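Local coordinates for protein Hep_Hag family (Burkholderia pseudomallei, PDB 3S6L) that forms a YadA-like head domain of the trimeric autotransporter adhesin BoaA and probably helps the bacterium attach to host epithelial cells, at residues 111-116 with 125-130; 80-85 with 94-99; 47-52 with 62-67; 38-43 with 52-57; 87-92 with 99-104. One frame throughout, in Å; residues are numbered along the deposited sequence.

Contact 1. Residues 111-116 with 125-130. With ZN (zinc ion), chain R.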
loop_
_atom_site.group_PDB
_atom_site.type_symbol
_atom_site.label_atom_id
_atom_site.label_comp_id
_atom_site.label_asym_id
_atom_site.label_seq_id
_atom_site.Cartn_x
_atom_site.Cartn_y
_atom_site.Cartn_z
ATOM N N GLY A 111 -6.883 2.641 0.819
ATOM C CA GLY A 111 -7.744 3.509 0.013
ATOM C C GLY A 111 -7.976 4.855 0.692
ATOM O O GLY A 111 -8.020 4.941 1.933
ATOM N N ALA A 112 -8.122 5.902 -0.118
ATOM C CA ALA A 112 -8.264 7.267 0.396
ATOM C C ALA A 112 -9.460 7.339 1.330
ATOM O O ALA A 112 -10.542 6.876 0.973
ATOM C CB ALA A 112 -8.438 8.258 -0.757
ATOM N N HIS A 113 -9.271 7.903 2.518
ATOM C CA HIS A 113 -10.373 8.067 3.488
ATOM C C HIS A 113 -11.047 6.756 3.905
ATOM O O HIS A 113 -12.212 6.762 4.344
ATOM C CB HIS A 113 -11.420 9.099 2.997
ATOM C CG HIS A 113 -10.832 10.442 2.691
ATOM N ND1 HIS A 113 -10.523 11.364 3.674
ATOM C CD2 HIS A 113 -10.467 11.005 1.516
ATOM C CE1 HIS A 113 -10.001 12.441 3.117
ATOM N NE2 HIS A 113 -9.961 12.251 1.809
ATOM N N SER A 114 -10.319 5.648 3.802
ATOM C CA SER A 114 -10.786 4.375 4.348
ATOM C C SER A 114 -10.442 4.365 5.837
ATOM O O SER A 114 -9.480 5.009 6.246
ATOM C CB SER A 114 -10.100 3.193 3.672
ATOM O OG SER A 114 -8.677 3.288 3.862
ATOM N N THR A 115 -11.222 3.637 6.630
ATOM C CA THR A 115 -11.044 3.581 8.085
ATOM C C THR A 115 -11.148 2.109 8.521
ATOM O O THR A 115 -12.187 1.468 8.341
ATOM C CB THR A 115 -12.115 4.447 8.863
ATOM O OG1 THR A 115 -12.073 5.819 8.414
ATOM C CG2 THR A 115 -11.888 4.406 10.416
ATOM N N ALA A 116 -10.055 1.565 9.026
ATOM C CA ALA A 116 -10.070 0.221 9.597
ATOM C C ALA A 116 -9.978 0.402 11.094
ATOM O O ALA A 116 -8.874 0.573 11.652
ATOM C CB ALA A 116 -8.931 -0.630 9.081
ATOM N N GLY A 125 -10.699 0.013 -0.303
ATOM C CA GLY A 125 -11.416 0.881 -1.222
ATOM C C GLY A 125 -11.609 2.249 -0.612
ATOM O O GLY A 125 -11.655 2.379 0.605
ATOM N N ALA A 126 -11.691 3.271 -1.463
ATOM C CA ALA A 126 -11.900 4.618 -1.003
ATOM C C ALA A 126 -13.171 4.708 -0.105
ATOM O O ALA A 126 -14.217 4.107 -0.435
ATOM C CB ALA A 126 -12.007 5.554 -2.198
ATOM N N ASN A 127 -13.068 5.423 1.025
ATOM C CA ASN A 127 -14.210 5.641 1.937
ATOM C C ASN A 127 -14.745 4.371 2.615
ATOM O O ASN A 127 -15.779 4.425 3.294
ATOM C CB ASN A 127 -15.366 6.354 1.191
ATOM C CG ASN A 127 -14.923 7.671 0.537
ATOM O OD1 ASN A 127 -15.000 7.844 -0.689
ATOM N ND2 ASN A 127 -14.436 8.585 1.347
ATOM N N SER A 128 -14.078 3.231 2.420
ATOM C CA SER A 128 -14.522 1.989 3.070
ATOM C C SER A 128 -14.334 2.053 4.586
ATOM O O SER A 128 -13.348 2.632 5.078
ATOM C CB SER A 128 -13.772 0.754 2.526
ATOM O OG SER A 128 -14.179 0.476 1.205
ATOM N N VAL A 129 -15.263 1.439 5.321
ATOM C CA VAL A 129 -15.192 1.428 6.783
ATOM C C VAL A 129 -15.278 -0.015 7.276
ATOM O O VAL A 129 -16.126 -0.794 6.800
ATOM C CB VAL A 129 -16.307 2.269 7.402
ATOM C CG1 VAL A 129 -16.171 2.332 8.954
ATOM C CG2 VAL A 129 -16.317 3.672 6.814
ATOM N N ALA A 130 -14.365 -0.373 8.186
ATOM C CA ALA A 130 -14.358 -1.684 8.814
ATOM C C ALA A 130 -14.542 -1.508 10.307
ATOM O O ALA A 130 -13.612 -1.092 11.011
ATOM C CB ALA A 130 -13.046 -2.459 8.512
HETATM ZN ZN ZN R . -9.019 13.810 0.802
#

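Contact 2. Residues 80-85 with 94-99. With ZN (zinc ion), chain R.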
loop_
_atom_site.group_PDB
_atom_site.type_symbol
_atom_site.label_atom_id
_atom_site.label_comp_id
_atom_site.label_asym_id
_atom_site.label_seq_id
_atom_site.Cartn_x
_atom_site.Cartn_y
_atom_site.Cartn_z
ATOM N N THR A 80 2.411 1.685 9.977
ATOM C CA THR A 80 2.827 2.224 8.687
ATOM C C THR A 80 1.670 3.102 8.206
ATOM O O THR A 80 0.497 2.666 8.176
ATOM C CB THR A 80 3.112 1.096 7.698
ATOM O OG1 THR A 80 4.138 0.224 8.229
ATOM C CG2 THR A 80 3.559 1.634 6.354
ATOM N N ALA A 81 1.978 4.353 7.863
ATOM C CA ALA A 81 0.957 5.260 7.332
ATOM C C ALA A 81 1.544 5.919 6.114
ATOM O O ALA A 81 2.616 6.555 6.216
ATOM C CB ALA A 81 0.538 6.310 8.380
ATOM N N VAL A 82 0.880 5.741 4.964
ATOM C CA VAL A 82 1.408 6.248 3.694
ATOM C C VAL A 82 0.288 6.979 2.929
ATOM O O VAL A 82 -0.749 6.370 2.561
ATOM C CB VAL A 82 2.060 5.106 2.826
ATOM C CG1 VAL A 82 2.417 5.582 1.425
ATOM C CG2 VAL A 82 3.294 4.519 3.503
ATOM N N GLY A 83 0.504 8.279 2.698
ATOM C CA GLY A 83 -0.486 9.150 2.085
ATOM C C GLY A 83 -0.549 10.438 2.889
ATOM O O GLY A 83 -0.306 10.440 4.108
ATOM N N GLN A 84 -0.854 11.550 2.226
ATOM C CA GLN A 84 -0.999 12.797 2.957
ATOM C C GLN A 84 -2.059 12.602 4.059
ATOM O O GLN A 84 -3.142 12.036 3.828
ATOM C CB GLN A 84 -1.328 13.976 2.030
ATOM C CG GLN A 84 -1.276 15.355 2.733
ATOM C CD GLN A 84 -2.524 15.646 3.585
ATOM O OE1 GLN A 84 -3.612 15.137 3.304
ATOM N NE2 GLN A 84 -2.357 16.441 4.644
ATOM N N GLY A 85 -1.736 13.057 5.263
ATOM C CA GLY A 85 -2.692 12.979 6.368
ATOM C C GLY A 85 -3.137 11.562 6.741
ATOM O O GLY A 85 -4.141 11.416 7.423
ATOM N N SER A 94 -1.636 -0.618 9.425
ATOM C CA SER A 94 -1.111 -0.143 8.152
ATOM C C SER A 94 -2.173 0.600 7.361
ATOM O O SER A 94 -3.243 0.032 7.051
ATOM C CB SER A 94 -0.595 -1.321 7.307
ATOM O OG SER A 94 0.275 -2.159 8.052
ATOM N N ALA A 95 -1.881 1.866 7.032
ATOM C CA ALA A 95 -2.821 2.722 6.301
ATOM C C ALA A 95 -2.162 3.237 5.033
ATOM O O ALA A 95 -1.062 3.785 5.062
ATOM C CB ALA A 95 -3.264 3.865 7.162
ATOM N N PHE A 96 -2.858 3.043 3.920
ATOM C CA PHE A 96 -2.430 3.463 2.599
ATOM C C PHE A 96 -3.521 4.298 1.936
ATOM O O PHE A 96 -4.656 3.834 1.741
ATOM C CB PHE A 96 -2.104 2.259 1.714
ATOM C CG PHE A 96 -1.627 2.657 0.323
ATOM C CD1 PHE A 96 -0.351 3.240 0.138
ATOM C CD2 PHE A 96 -2.457 2.502 -0.793
ATOM C CE1 PHE A 96 0.092 3.657 -1.147
ATOM C CE2 PHE A 96 -2.020 2.897 -2.065
ATOM C CZ PHE A 96 -0.741 3.475 -2.247
ATOM N N GLY A 97 -3.167 5.530 1.579
ATOM C CA GLY A 97 -4.059 6.377 0.835
ATOM C C GLY A 97 -4.249 7.656 1.610
ATOM O O GLY A 97 -4.131 7.654 2.846
ATOM N N GLN A 98 -4.540 8.744 0.904
ATOM C CA GLN A 98 -4.670 10.030 1.557
ATOM C C GLN A 98 -5.792 9.961 2.610
ATOM O O GLN A 98 -6.891 9.467 2.299
ATOM C CB GLN A 98 -4.941 11.127 0.498
ATOM C CG GLN A 98 -4.801 12.569 1.017
ATOM C CD GLN A 98 -6.149 13.160 1.409
ATOM O OE1 GLN A 98 -7.145 12.890 0.731
ATOM N NE2 GLN A 98 -6.194 13.981 2.495
ATOM N N GLY A 99 -5.517 10.421 3.840
ATOM C CA GLY A 99 -6.545 10.471 4.927
ATOM C C GLY A 99 -7.038 9.100 5.382
ATOM O O GLY A 99 -8.107 8.978 6.003
HETATM ZN ZN ZN R . -9.019 13.810 0.802
HETATM O O HOH W 1 2.639 -1.704 9.623
#

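Contact 3. Residues 47-52 with 62-67. With ZN (zinc ion), chain Q.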
loop_
_atom_site.group_PDB
_atom_site.type_symbol
_atom_site.label_atom_id
_atom_site.label_comp_id
_atom_site.label_asym_id
_atom_site.label_seq_id
_atom_site.Cartn_x
_atom_site.Cartn_y
_atom_site.Cartn_z
ATOM N N SER A 47 10.808 9.562 16.005
ATOM C CA SER A 47 11.269 9.348 17.377
ATOM C C SER A 47 11.244 7.894 17.851
ATOM O O SER A 47 11.870 7.585 18.860
ATOM C CB SER A 47 10.513 10.254 18.372
ATOM O OG SER A 47 9.163 9.841 18.518
ATOM N N GLY A 48 10.528 7.009 17.147
ATOM C CA GLY A 48 10.442 5.589 17.553
ATOM C C GLY A 48 11.739 4.888 17.168
ATOM O O GLY A 48 12.498 5.410 16.369
ATOM N N THR A 49 12.021 3.711 17.700
ATOM C CA THR A 49 13.219 3.010 17.218
ATOM C C THR A 49 13.006 2.520 15.764
ATOM O O THR A 49 11.910 2.094 15.432
ATOM C CB THR A 49 13.600 1.849 18.128
ATOM O OG1 THR A 49 12.508 0.910 18.176
ATOM C CG2 THR A 49 13.901 2.354 19.562
ATOM N N ASP A 50 14.037 2.608 14.910
ATOM C CA ASP A 50 13.980 2.088 13.527
ATOM C C ASP A 50 12.844 2.766 12.734
ATOM O O ASP A 50 12.136 2.140 11.950
ATOM C CB ASP A 50 13.838 0.543 13.520
ATOM C CG ASP A 50 15.063 -0.193 14.150
ATOM O OD1 ASP A 50 16.075 0.465 14.434
ATOM O OD2 ASP A 50 15.042 -1.440 14.359
ATOM N N ALA A 51 12.673 4.064 12.939
ATOM C CA ALA A 51 11.475 4.735 12.453
ATOM C C ALA A 51 11.824 5.574 11.237
ATOM O O ALA A 51 12.959 6.021 11.113
ATOM C CB ALA A 51 10.847 5.593 13.558
ATOM N N THR A 52 10.856 5.782 10.349
ATOM C CA THR A 52 11.116 6.479 9.084
ATOM C C THR A 52 9.970 7.430 8.789
ATOM O O THR A 52 8.823 7.003 8.687
ATOM C CB THR A 52 11.256 5.480 7.923
ATOM O OG1 THR A 52 12.314 4.543 8.199
ATOM C CG2 THR A 52 11.528 6.199 6.599
ATOM N N GLY A 62 5.955 5.636 16.570
ATOM C CA GLY A 62 5.975 4.247 16.986
ATOM C C GLY A 62 7.346 3.622 16.769
ATOM O O GLY A 62 8.127 4.052 15.905
ATOM N N ASN A 63 7.657 2.616 17.562
ATOM C CA ASN A 63 8.816 1.799 17.285
ATOM C C ASN A 63 8.535 1.008 15.974
ATOM O O ASN A 63 7.400 0.503 15.763
ATOM C CB ASN A 63 9.104 0.878 18.490
ATOM C CG ASN A 63 9.591 1.661 19.739
ATOM O OD1 ASN A 63 10.125 2.788 19.653
ATOM N ND2 ASN A 63 9.433 1.044 20.896
ATOM N N HIS A 64 9.534 0.933 15.097
ATOM C CA HIS A 64 9.382 0.274 13.775
ATOM C C HIS A 64 8.239 0.888 12.935
ATOM O O HIS A 64 7.556 0.190 12.199
ATOM C CB HIS A 64 9.245 -1.255 13.953
ATOM C CG HIS A 64 10.317 -1.825 14.829
ATOM N ND1 HIS A 64 10.128 -2.069 16.172
ATOM C CD2 HIS A 64 11.626 -2.076 14.584
ATOM C CE1 HIS A 64 11.257 -2.504 16.702
ATOM N NE2 HIS A 64 12.188 -2.493 15.766
ATOM N N SER A 65 8.035 2.191 13.073
ATOM C CA SER A 65 6.935 2.852 12.358
ATOM C C SER A 65 7.436 3.584 11.117
ATOM O O SER A 65 8.619 3.935 11.023
ATOM C CB SER A 65 6.161 3.805 13.271
ATOM O OG SER A 65 7.009 4.873 13.671
ATOM N N THR A 66 6.534 3.764 10.155
ATOM C CA THR A 66 6.886 4.383 8.901
ATOM C C THR A 66 5.774 5.377 8.528
ATOM O O THR A 66 4.610 5.013 8.387
ATOM C CB THR A 66 7.102 3.289 7.816
ATOM O OG1 THR A 66 8.114 2.385 8.271
ATOM C CG2 THR A 66 7.520 3.876 6.503
ATOM N N ALA A 67 6.114 6.643 8.415
ATOM C CA ALA A 67 5.085 7.644 8.109
ATOM C C ALA A 67 5.511 8.461 6.899
ATOM O O ALA A 67 6.493 9.176 6.952
ATOM C CB ALA A 67 4.815 8.549 9.349
HETATM ZN ZN ZN Q . 14.281 -2.888 15.919
HETATM O O HOH W 2 10.935 2.410 9.392
HETATM O O HOH W 3 13.833 -4.758 17.350
HETATM O O HOH W 4 14.294 -4.432 14.205
#

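Contact 4. Residues 38-43 with 52-57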
loop_
_atom_site.group_PDB
_atom_site.type_symbol
_atom_site.label_atom_id
_atom_site.label_comp_id
_atom_site.label_asym_id
_atom_site.label_seq_id
_atom_site.Cartn_x
_atom_site.Cartn_y
_atom_site.Cartn_z
ATOM N N THR A 38 15.092 7.969 10.325
ATOM C CA THR A 38 15.245 8.831 9.164
ATOM C C THR A 38 14.052 9.738 9.152
ATOM O O THR A 38 12.910 9.312 9.340
ATOM C CB THR A 38 15.337 8.014 7.857
ATOM O OG1 THR A 38 16.302 6.983 8.029
ATOM C CG2 THR A 38 15.744 8.879 6.685
ATOM N N ALA A 39 14.315 11.012 8.970
ATOM C CA ALA A 39 13.255 12.004 9.077
ATOM C C ALA A 39 13.572 13.063 8.059
ATOM O O ALA A 39 14.568 13.793 8.208
ATOM C CB ALA A 39 13.180 12.615 10.523
ATOM N N VAL A 40 12.741 13.154 7.033
ATOM C CA VAL A 40 13.014 14.083 5.951
ATOM C C VAL A 40 11.809 14.966 5.659
ATOM O O VAL A 40 10.728 14.467 5.368
ATOM C CB VAL A 40 13.563 13.333 4.693
ATOM C CG1 VAL A 40 13.774 14.319 3.505
ATOM C CG2 VAL A 40 14.896 12.650 5.042
ATOM N N GLY A 41 12.014 16.281 5.769
ATOM C CA GLY A 41 10.952 17.259 5.610
ATOM C C GLY A 41 10.852 18.287 6.744
ATOM O O GLY A 41 11.361 18.081 7.855
ATOM N N GLY A 42 10.172 19.393 6.455
ATOM C CA GLY A 42 9.966 20.457 7.454
ATOM C C GLY A 42 9.263 19.902 8.678
ATOM O O GLY A 42 8.159 19.347 8.577
ATOM N N ALA A 43 9.917 20.037 9.829
ATOM C CA ALA A 43 9.389 19.510 11.079
ATOM C C ALA A 43 9.062 18.007 11.016
ATOM O O ALA A 43 8.301 17.518 11.847
ATOM C CB ALA A 43 8.147 20.351 11.570
ATOM N N THR A 52 10.856 5.782 10.349
ATOM C CA THR A 52 11.116 6.479 9.084
ATOM C C THR A 52 9.970 7.430 8.789
ATOM O O THR A 52 8.823 7.003 8.687
ATOM C CB THR A 52 11.256 5.480 7.923
ATOM O OG1 THR A 52 12.314 4.543 8.199
ATOM C CG2 THR A 52 11.528 6.199 6.599
ATOM N N ALA A 53 10.281 8.717 8.681
ATOM C CA ALA A 53 9.282 9.768 8.422
ATOM C C ALA A 53 9.688 10.572 7.198
ATOM O O ALA A 53 10.833 11.037 7.095
ATOM C CB ALA A 53 9.163 10.715 9.633
ATOM N N LEU A 54 8.763 10.749 6.269
ATOM C CA LEU A 54 9.055 11.556 5.106
ATOM C C LEU A 54 7.882 12.502 4.885
ATOM O O LEU A 54 6.716 12.070 4.858
ATOM C CB LEU A 54 9.238 10.662 3.866
ATOM C CG LEU A 54 9.338 11.449 2.563
ATOM C CD1 LEU A 54 10.689 12.111 2.556
ATOM C CD2 LEU A 54 9.132 10.608 1.310
ATOM N N GLY A 55 8.192 13.781 4.734
ATOM C CA GLY A 55 7.184 14.804 4.460
ATOM C C GLY A 55 7.069 15.834 5.567
ATOM O O GLY A 55 7.458 15.564 6.707
ATOM N N GLN A 56 6.542 17.015 5.246
ATOM C CA GLN A 56 6.434 18.090 6.251
ATOM C C GLN A 56 5.443 17.660 7.358
ATOM O O GLN A 56 4.400 17.076 7.094
ATOM C CB GLN A 56 6.017 19.428 5.595
ATOM C CG GLN A 56 6.200 20.691 6.461
ATOM C CD GLN A 56 5.089 20.900 7.487
ATOM O OE1 GLN A 56 3.936 20.497 7.286
ATOM N NE2 GLN A 56 5.441 21.528 8.603
ATOM N N ALA A 57 5.790 17.945 8.596
ATOM C CA ALA A 57 5.035 17.479 9.780
ATOM C C ALA A 57 4.769 15.955 9.868
ATOM O O ALA A 57 3.945 15.522 10.682
ATOM C CB ALA A 57 3.724 18.320 10.012
HETATM O O HOH W 5 15.191 4.805 9.149
#

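Contact 5. Residues 87-92 with 99-104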
loop_
_atom_site.group_PDB
_atom_site.type_symbol
_atom_site.label_atom_id
_atom_site.label_comp_id
_atom_site.label_asym_id
_atom_site.label_seq_id
_atom_site.Cartn_x
_atom_site.Cartn_y
_atom_site.Cartn_z
ATOM N N GLY A 87 -3.069 8.002 8.791
ATOM C CA GLY A 87 -2.854 7.731 10.197
ATOM C C GLY A 87 -2.873 6.252 10.558
ATOM O O GLY A 87 -3.733 5.503 10.128
ATOM N N ALA A 88 -1.920 5.851 11.383
ATOM C CA ALA A 88 -1.883 4.488 11.909
ATOM C C ALA A 88 -1.548 4.468 13.401
ATOM O O ALA A 88 -0.412 4.153 13.772
ATOM C CB ALA A 88 -0.842 3.640 11.073
ATOM N N PRO A 89 -2.507 4.845 14.281
ATOM C CA PRO A 89 -2.200 4.803 15.737
ATOM C C PRO A 89 -2.201 3.402 16.332
ATOM O O PRO A 89 -1.795 3.213 17.477
ATOM C CB PRO A 89 -3.343 5.600 16.347
ATOM C CG PRO A 89 -4.452 5.499 15.376
ATOM C CD PRO A 89 -3.819 5.482 14.022
ATOM N N GLY A 90 -2.710 2.421 15.592
ATOM C CA GLY A 90 -2.840 1.088 16.146
ATOM C C GLY A 90 -1.530 0.309 16.066
ATOM O O GLY A 90 -0.728 0.512 15.140
ATOM N N ASP A 91 -1.328 -0.584 17.037
ATOM C CA ASP A 91 -0.211 -1.537 17.016
ATOM C C ASP A 91 -0.431 -2.515 15.853
ATOM O O ASP A 91 -1.511 -3.105 15.691
ATOM C CB ASP A 91 -0.080 -2.258 18.375
ATOM C CG ASP A 91 0.328 -1.307 19.531
ATOM O OD1 ASP A 91 0.803 -0.163 19.279
ATOM O OD2 ASP A 91 0.198 -1.719 20.717
ATOM N N GLY A 92 0.572 -2.648 15.000
ATOM C CA GLY A 92 0.456 -3.530 13.837
ATOM C C GLY A 92 -0.452 -3.000 12.731
ATOM O O GLY A 92 -0.937 -3.788 11.890
ATOM N N GLY A 99 -5.517 10.421 3.840
ATOM C CA GLY A 99 -6.545 10.471 4.927
ATOM C C GLY A 99 -7.038 9.100 5.382
ATOM O O GLY A 99 -8.107 8.978 6.003
ATOM N N ALA A 100 -6.283 8.048 5.049
ATOM C CA ALA A 100 -6.640 6.693 5.431
ATOM C C ALA A 100 -6.285 6.545 6.912
ATOM O O ALA A 100 -5.304 7.121 7.369
ATOM C CB ALA A 100 -5.872 5.665 4.600
ATOM N N LEU A 101 -7.077 5.775 7.649
ATOM C CA LEU A 101 -6.810 5.592 9.090
ATOM C C LEU A 101 -6.938 4.112 9.457
ATOM O O LEU A 101 -7.975 3.506 9.212
ATOM C CB LEU A 101 -7.741 6.444 9.964
ATOM C CG LEU A 101 -7.637 6.271 11.487
ATOM C CD1 LEU A 101 -6.332 6.886 12.056
ATOM C CD2 LEU A 101 -8.875 6.864 12.210
ATOM N N ALA A 102 -5.867 3.530 9.979
ATOM C CA ALA A 102 -5.917 2.171 10.460
ATOM C C ALA A 102 -5.666 2.302 11.958
ATOM O O ALA A 102 -4.520 2.426 12.394
ATOM C CB ALA A 102 -4.824 1.319 9.777
ATOM N N SER A 103 -6.744 2.305 12.735
ATOM C CA SER A 103 -6.631 2.628 14.151
ATOM C C SER A 103 -6.749 1.386 15.023
ATOM O O SER A 103 -6.234 1.384 16.101
ATOM C CB SER A 103 -7.665 3.668 14.566
ATOM O OG SER A 103 -8.933 3.162 14.252
ATOM N N GLY A 104 -7.438 0.346 14.542
ATOM C CA GLY A 104 -7.552 -0.921 15.267
ATOM C C GLY A 104 -6.189 -1.590 15.384
ATOM O O GLY A 104 -5.320 -1.438 14.500
#

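Contact 1. Residues 111-116 with 125-130
G111 lies over the G125-A126 peptide, with its CA 4.1 Å from G125 C. A side chain here would run into that peptide. G111 O takes two bonds from its own turn, from S114 N and from S114 OG. A112 turns its carbonyl to the next coil and accepts N127 N at 2.9 Å. H113 is the third residue of a type II turn, and its positive phi (59°) suits that position. CB meets N127 ND2 at 3.5 Å. CG is anti to the carbonyl carbon (chi1 -56°), and NE2 binds the zinc ion at 2.1 Å. Q98 supplies the other zinc ligand from the coil before. S114 packs its CB on G125 O at 3.5 Å. T115 begins the strand pairing: its N donates to S128 O at 2.8 Å, and its O accepts A130 N. A116 pairs with A130, and both methyls point into the coil. Two matching type II turns, G111-S114 and G125-S128, are thus stacked one coil apart, as in the left-handed beta-roll of YadA heads. Strand 115-116 is the middle one of three parallel strands, between 101-102 and 129-130. The A116 and A130 methyls face the wall that holds strands 108-110 and 122-124.

Contact 2. Residues 80-85 with 94-99
Q98 lies beside Q84, one coil further on, and the two side chains point the same way. Q98 CB is 3.9 Å from Q84 O. CG is anti to the backbone N (chi1 -168°) and comes closer to that oxygen, at 3.3 Å. The chain then bends at chi2, and CD sits 3.7 Å from Q84 OE1. At the tip the amide divides its work. NE2 donates to Q84 OE1 at 2.9 Å, almost in line with the C=O of the acceptor (177°). OE1 binds the zinc ion at 2.1 Å, and H113 is the other protein ligand. The amide planes are 23° apart. Q84 NE2 in turn bonds Q70 OE1, so a file of glutamines fixes the amide that meets the metal. The zinc probably polarises the Q98 amide and strengthens its N-H as a donor. Below the tips, G99 N bonds Q84 O. Further back, V82 CG1 touches the edge of the F96 ring at CD1, 3.8 Å away. At the start of the strands one water accepts from both T80 OG1 and S94 OG. V82 packs on V82 of the second subunit and F96 of the third, and F96 on A95 of the second. A81 and A95 point into the coil. Strands 80-82 and 94-96 run nearly parallel in the long sheet of the left-handed beta-roll, between strands 66-68 and 108-110.

Contact 3. Residues 47-52 with 62-67
D50 and H64 meet at a zinc ion that they bind from successive coils. D50 OD2 coordinates it at 2.3 Å and H64 NE2 at 2.1 Å. Two waters fill two further positions. The ligand atoms OD2 and NE2 are 3.4 Å apart and are joined through the metal, not by a hydrogen bond. The side chains lie side by side, with the carboxylate turned 74° from the ring. D50 CB also packs on H64 CD2. The other carboxylate oxygen, D50 OD1, has a weak bond from N36. T49 is held at both ends of its backbone. Its N donates to N63 OD1 at 2.9 Å, nearly straight at the hydrogen (170°), though N63 CG=O meets it at an angle. Its O accepts H64 N at 2.7 Å. T49 OG1 lies over one face of the imidazole. These are stacked type II turns, G48-A51 and G62-S65, at matching corners of the left-handed beta-roll. D50 and H64 each occupy the third turn position, with positive phi. G48 has its CA against G62 O, 3.2 Å away, where a CB would clash. S65 OG is between the backbone N and the carbonyl carbon (chi1 65°), and from there it donates to G62 O. Past the turn the coils pair as parallel strands: T52 N donates to S65 O, and A67 N to T52 O. One water bridges T52 OG1 and T66 OG1 and donates to D50 O at 2.8 Å.

Contact 4. Residues 38-43 with 52-57
V40 and L54 lie side by side on neighbouring parallel strands of the left-handed beta-roll. L54 CD1 makes the contact, 3.8 Å from V40 CB and 3.7 Å from V40 O. L54 CG is anti to its backbone N (chi1 171°), and chi2 of 73° then carries CD1 back toward the strand before. Both side chains leave the sheet on the face that also bears T38 and T52. This face meets the other subunits: V40 packs on V40 of both, and L54 on L54 of the third subunit and T52 of the second. The backbones beneath set the pairing. A53 N donates to T38 O, V40 N to A53 O, and G55 N to V40 O at 2.7 Å. The strand axes are 4.7 Å apart and only 7° from parallel. A39 and A53 point the opposite way, into the coil, where small methyls fit. At the start of the strands a water bridges T38 OG1 and T52 OG1. At the far end both chains turn. G41 lies against the G55-Q56 peptide, and a CB there would clash with it. G42 O accepts A57 N. Q56 lays its side chain over G42, which has none. Its amide is held from the next coil, where Q70 NE2 donates to Q56 OE1. Q56 CG rests on G42 O at 3.2 Å.

Contact 5. Residues 87-92 with 99-104
Successive coils of the left-handed beta-roll meet here on the wall away from the long sheet, where P89 packs on L101 and S103. P89 CD is 3.5 Å from L101 CD1, tighter than usual for two carbons. The ring and the leucine side chain cross at about a right angle. L101 CG is anti to its backbone N (chi1 176°), and chi2 of 72° turns CD1 toward the earlier coil. There it also touches G87 O at 3.5 Å. The next ring atom, CG, lies 3.8 Å from S103 CB in the case of P89. Two backbone bonds tie G87 to the next coil through both its N and its O: its N donates to A100 O at 2.8 Å, and its O accepts A102 N at 2.9 Å. L101 CA-H also points to G87 O. A side chain on G87 would press on L101 CD1. After P89 the chains stay close without pairing. G90 CA comes within 3.4 Å of S103 O, and a CB there would clash with that oxygen. D91 points away, and its OD1 takes a bond from S77 N. Strand 101-102 continues this wall toward strand 115-116. A100 and A102 turn their methyls inward onto A95 of strand 94-96, and A88 packs on S79 just before strand 80-82.

How the contacts relate
All five contacts join successive coils of one left-handed beta-roll. Contacts 3 and 4 share T52 and have centres 12 Å apart. Contact 4 gives the strand pairing, and contact 3 the turn leading into it. A67 O of contact 3 probably accepts L54 N of contact 4 at 2.8 Å. Contact 3 passes to contact 2 through A81 N and T66 O, also 2.8 Å apart. Contacts 2 and 5 share G99 and lie on facing walls of the same coils, with A95 CB 3.4 Å from G87 O. Contacts 1 and 2 supply H113 and Q98 to one zinc ion. Contact 3 holds another, and its centre is about 23 Å from that of contact 1.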